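Local atomic coordinates of probable intron-encoded endonuclease 1 (Wickerhamomyces canadensis, PDB entry 6X1J), a protein that cleaves DNA as a LAGLIDADG homing endonuclease, acting in the homing of the intron of the mitochondrial 21S rRNA gene. Residues K27-L32 / F78-I83. Sequence-based numbering, arbitrary orientation.
Sequences KQWTTL and FDEYVI
Trp29 lays its indole against the aliphatic part of Glu80, and this CH-pi contact is the centre of the meeting. Glu80 CG sits over one face, 3.6 Å from the centroid of the five-membered ring, and comes within 3.3 Å of Trp29 CE2. Glu80 CB follows, 4.0 Å from Trp29 CE2, so the broad pi face of tryptophan receives two methylenes while the carboxylate lies toward the NE1 side. The Glu80 chain turns about its CB-CG bond (chi2 83°), which swings CD aside. Its OE1 is 4.0 Å from Trp29 NE1 but is hydrogen-bonded to Gln36 NE2 of helix 34-45. Glutamate suits the place by offering hydrocarbon to the ring and an acceptor to that helix. On the opposite face of the indole lies Gln28 CB, so the ring is sandwiched between aliphatic carbons.

Tyr81 has a long flat ring whose OH end reaches Trp29 CB, at 3.6 Å. The branched end of Leu32 brings CD2 to 3.8 Å from Tyr81 CE2, and its side chain also touches Leu40 and Phe112. The indole and phenol planes are inclined at 53°, an oblique pairing.

Further out, Tyr25 meets Trp29 edge-to-face and hydrogen-bonds through its hydroxyl to Glu80 O, while His109 and Phe112 set edge-to-face contacts with Tyr81. A short 3-10 turn presents Glu80 and Tyr81 in succession. The contact thus joins the loop leading into helix 34-45 to the one after helix 68-77, where Ile83 packs on a phosphate of the bound DNA. Between the two segments, cohesion comes from dispersion and CH-pi attraction, with polar anchoring supplied by residues around them.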
ATOM      1  N   LYS A  27     -18.273   8.148 -14.764  1.00 41.79           N
ATOM      2  CA  LYS A  27     -19.000   9.298 -14.161  1.00 42.55           C
ATOM      3  C   LYS A  27     -19.898   8.796 -13.021  1.00 43.03           C
ATOM      4  O   LYS A  27     -20.484   9.631 -12.296  1.00 43.16           O
ATOM      5  CB  LYS A  27     -19.884  10.021 -15.181  1.00 50.81           C
ATOM      6  CG  LYS A  27     -19.303  10.229 -16.574  1.00 57.40           C
ATOM      7  CD  LYS A  27     -20.195  11.145 -17.406  1.00 66.14           C
ATOM      8  CE  LYS A  27     -19.912  11.106 -18.889  1.00 75.57           C
ATOM      9  NZ  LYS A  27     -18.464  11.257 -19.161  1.00 85.09           N
ATOM     10  N   GLN A  28     -20.025   7.479 -12.846  1.00 43.11           N
ATOM     11  CA  GLN A  28     -20.805   6.905 -11.714  1.00 44.29           C
ATOM     12  C   GLN A  28     -19.998   7.107 -10.417  1.00 41.07           C
ATOM     13  O   GLN A  28     -20.555   6.822  -9.313  1.00 43.01           O
ATOM     14  CB  GLN A  28     -21.178   5.438 -11.997  1.00 44.45           C
ATOM     15  CG  GLN A  28     -22.411   5.259 -12.880  1.00 50.41           C
ATOM     16  CD  GLN A  28     -22.479   3.967 -13.665  1.00 56.10           C
ATOM     17  OE1 GLN A  28     -23.400   3.742 -14.450  1.00 58.83           O
ATOM     18  NE2 GLN A  28     -21.483   3.115 -13.503  1.00 59.81           N
ATOM     19  N   TRP A  29     -18.745   7.580 -10.534  1.00 37.60           N
ATOM     20  CA  TRP A  29     -17.811   7.828  -9.401  1.00 36.65           C
ATOM     21  C   TRP A  29     -16.982   9.090  -9.647  1.00 33.43           C
ATOM     22  O   TRP A  29     -16.373   9.194 -10.733  1.00 34.79           O
ATOM     23  CB  TRP A  29     -16.888   6.608  -9.191  1.00 36.87           C
ATOM     24  CG  TRP A  29     -17.654   5.479  -8.593  1.00 38.82           C
ATOM     25  CD1 TRP A  29     -18.104   5.367  -7.306  1.00 40.19           C
ATOM     26  CD2 TRP A  29     -18.209   4.379  -9.320  1.00 38.60           C
ATOM     27  NE1 TRP A  29     -18.857   4.233  -7.171  1.00 43.07           N
ATOM     28  CE2 TRP A  29     -18.958   3.617  -8.395  1.00 41.31           C
ATOM     29  CE3 TRP A  29     -18.118   3.966 -10.652  1.00 38.77           C
ATOM     30  CZ2 TRP A  29     -19.613   2.442  -8.762  1.00 39.33           C
ATOM     31  CZ3 TRP A  29     -18.774   2.814 -11.017  1.00 39.76           C
ATOM     32  CH2 TRP A  29     -19.516   2.073 -10.087  1.00 43.88           C
ATOM     33  N   THR A  30     -16.840   9.911  -8.609  1.00 32.23           N
ATOM     34  CA  THR A  30     -16.076  11.188  -8.619  1.00 36.19           C
ATOM     35  C   THR A  30     -14.935  11.148  -7.571  1.00 32.87           C
ATOM     36  O   THR A  30     -13.817  11.411  -7.963  1.00 31.71           O
ATOM     37  CB  THR A  30     -17.049  12.373  -8.490  1.00 36.22           C
ATOM     38  OG1 THR A  30     -17.726  12.301  -7.243  1.00 41.95           O
ATOM     39  CG2 THR A  30     -18.127  12.400  -9.549  1.00 38.08           C
ATOM     40  N   THR A  31     -15.175  10.823  -6.296  1.00 35.94           N
ATOM     41  CA  THR A  31     -14.110  10.828  -5.236  1.00 40.91           C
ATOM     42  C   THR A  31     -13.950   9.441  -4.561  1.00 37.94           C
ATOM     43  O   THR A  31     -14.937   8.686  -4.464  1.00 32.41           O
ATOM     44  CB  THR A  31     -14.371  11.961  -4.231  1.00 42.37           C
ATOM     45  OG1 THR A  31     -15.612  11.696  -3.588  1.00 46.40           O
ATOM     46  CG2 THR A  31     -14.463  13.330  -4.876  1.00 47.33           C
ATOM     47  N   LEU A  32     -12.750   9.109  -4.068  1.00 35.15           N
ATOM     48  CA  LEU A  32     -12.555   7.860  -3.272  1.00 32.49           C
ATOM     49  C   LEU A  32     -13.382   8.004  -2.001  1.00 33.07           C
ATOM     50  O   LEU A  32     -13.543   9.121  -1.532  1.00 31.17           O
ATOM     51  CB  LEU A  32     -11.077   7.624  -2.951  1.00 32.13           C
ATOM     52  CG  LEU A  32     -10.190   7.409  -4.182  1.00 34.79           C
ATOM     53  CD1 LEU A  32      -8.738   7.190  -3.787  1.00 31.90           C
ATOM     54  CD2 LEU A  32     -10.713   6.270  -5.058  1.00 33.56           C
ATOM     55  N   PHE A  78     -11.083  -1.533  -4.016  1.00 22.91           N
ATOM     56  CA  PHE A  78     -11.194  -0.650  -5.190  1.00 26.72           C
ATOM     57  C   PHE A  78     -12.023  -1.314  -6.314  1.00 29.51           C
ATOM     58  O   PHE A  78     -11.676  -1.180  -7.506  1.00 27.34           O
ATOM     59  CB  PHE A  78      -9.766  -0.303  -5.616  1.00 31.19           C
ATOM     60  CG  PHE A  78      -8.987   0.398  -4.522  1.00 31.31           C
ATOM     61  CD1 PHE A  78      -9.201   1.747  -4.254  1.00 29.59           C
ATOM     62  CD2 PHE A  78      -8.069  -0.298  -3.739  1.00 31.98           C
ATOM     63  CE1 PHE A  78      -8.486   2.392  -3.251  1.00 31.91           C
ATOM     64  CE2 PHE A  78      -7.358   0.352  -2.740  1.00 29.64           C
ATOM     65  CZ  PHE A  78      -7.578   1.691  -2.490  1.00 30.01           C
ATOM     66  N   ASP A  79     -13.071  -2.056  -5.958  1.00 34.32           N
ATOM     67  CA  ASP A  79     -13.842  -2.913  -6.915  1.00 38.63           C
ATOM     68  C   ASP A  79     -14.270  -2.124  -8.180  1.00 38.01           C
ATOM     69  O   ASP A  79     -13.849  -2.512  -9.326  1.00 36.19           O
ATOM     70  CB  ASP A  79     -15.044  -3.531  -6.194  1.00 39.85           C
ATOM     71  CG  ASP A  79     -15.601  -4.688  -6.993  1.00 51.31           C
ATOM     72  OD1 ASP A  79     -14.767  -5.493  -7.515  1.00 53.68           O
ATOM     73  OD2 ASP A  79     -16.842  -4.733  -7.149  1.00 58.93           O
ATOM     74  N   GLU A  80     -14.995  -1.015  -7.991  1.00 34.21           N
ATOM     75  CA  GLU A  80     -15.493  -0.116  -9.078  1.00 35.49           C
ATOM     76  C   GLU A  80     -14.431   0.126 -10.147  1.00 32.76           C
ATOM     77  O   GLU A  80     -14.819   0.336 -11.279  1.00 33.37           O
ATOM     78  CB  GLU A  80     -15.688   1.341  -8.646  1.00 37.15           C
ATOM     79  CG  GLU A  80     -16.583   1.576  -7.458  1.00 39.79           C
ATOM     80  CD  GLU A  80     -15.956   1.410  -6.098  1.00 35.85           C
ATOM     81  OE1 GLU A  80     -15.708   2.415  -5.421  1.00 39.86           O
ATOM     82  OE2 GLU A  80     -15.782   0.272  -5.707  1.00 36.60           O
ATOM     83  N   TYR A  81     -13.172   0.318  -9.756  1.00 27.89           N
ATOM     84  CA  TYR A  81     -12.131   0.956 -10.604  1.00 27.40           C
ATOM     85  C   TYR A  81     -11.362  -0.111 -11.371  1.00 26.83           C
ATOM     86  O   TYR A  81     -10.484   0.287 -12.183  1.00 27.86           O
ATOM     87  CB  TYR A  81     -11.179   1.846  -9.776  1.00 27.70           C
ATOM     88  CG  TYR A  81     -11.855   3.007  -9.087  1.00 29.20           C
ATOM     89  CD1 TYR A  81     -12.084   4.195  -9.763  1.00 31.95           C
ATOM     90  CD2 TYR A  81     -12.285   2.921  -7.768  1.00 28.22           C
ATOM     91  CE1 TYR A  81     -12.714   5.269  -9.154  1.00 30.75           C
ATOM     92  CE2 TYR A  81     -12.948   3.967  -7.154  1.00 30.85           C
ATOM     93  CZ  TYR A  81     -13.167   5.147  -7.853  1.00 33.01           C
ATOM     94  OH  TYR A  81     -13.815   6.198  -7.276  1.00 31.24           O
ATOM     95  N   VAL A  82     -11.654  -1.384 -11.081  1.00 27.17           N
ATOM     96  CA  VAL A  82     -10.913  -2.593 -11.568  1.00 33.81           C
ATOM     97  C   VAL A  82     -11.853  -3.495 -12.388  1.00 35.28           C
ATOM     98  O   VAL A  82     -12.755  -4.138 -11.774  1.00 35.24           O
ATOM     99  CB  VAL A  82     -10.311  -3.424 -10.416  1.00 33.58           C
ATOM    100  CG1 VAL A  82      -9.447  -4.547 -10.982  1.00 33.41           C
ATOM    101  CG2 VAL A  82      -9.517  -2.566  -9.445  1.00 33.32           C
ATOM    102  N   ILE A  83     -11.625  -3.553 -13.700  1.00 32.02           N
ATOM    103  CA  ILE A  83     -12.546  -4.187 -14.689  1.00 39.89           C
ATOM    104  C   ILE A  83     -12.273  -5.700 -14.692  1.00 39.81           C
ATOM    105  O   ILE A  83     -13.231  -6.463 -14.627  1.00 37.30           O
ATOM    106  CB  ILE A  83     -12.337  -3.535 -16.079  1.00 39.66           C
ATOM    107  CG1 ILE A  83     -12.979  -2.151 -16.144  1.00 42.87           C
ATOM    108  CG2 ILE A  83     -12.821  -4.422 -17.217  1.00 41.01           C
ATOM    109  CD1 ILE A  83     -12.678  -1.402 -17.417  1.00 45.52           C
TER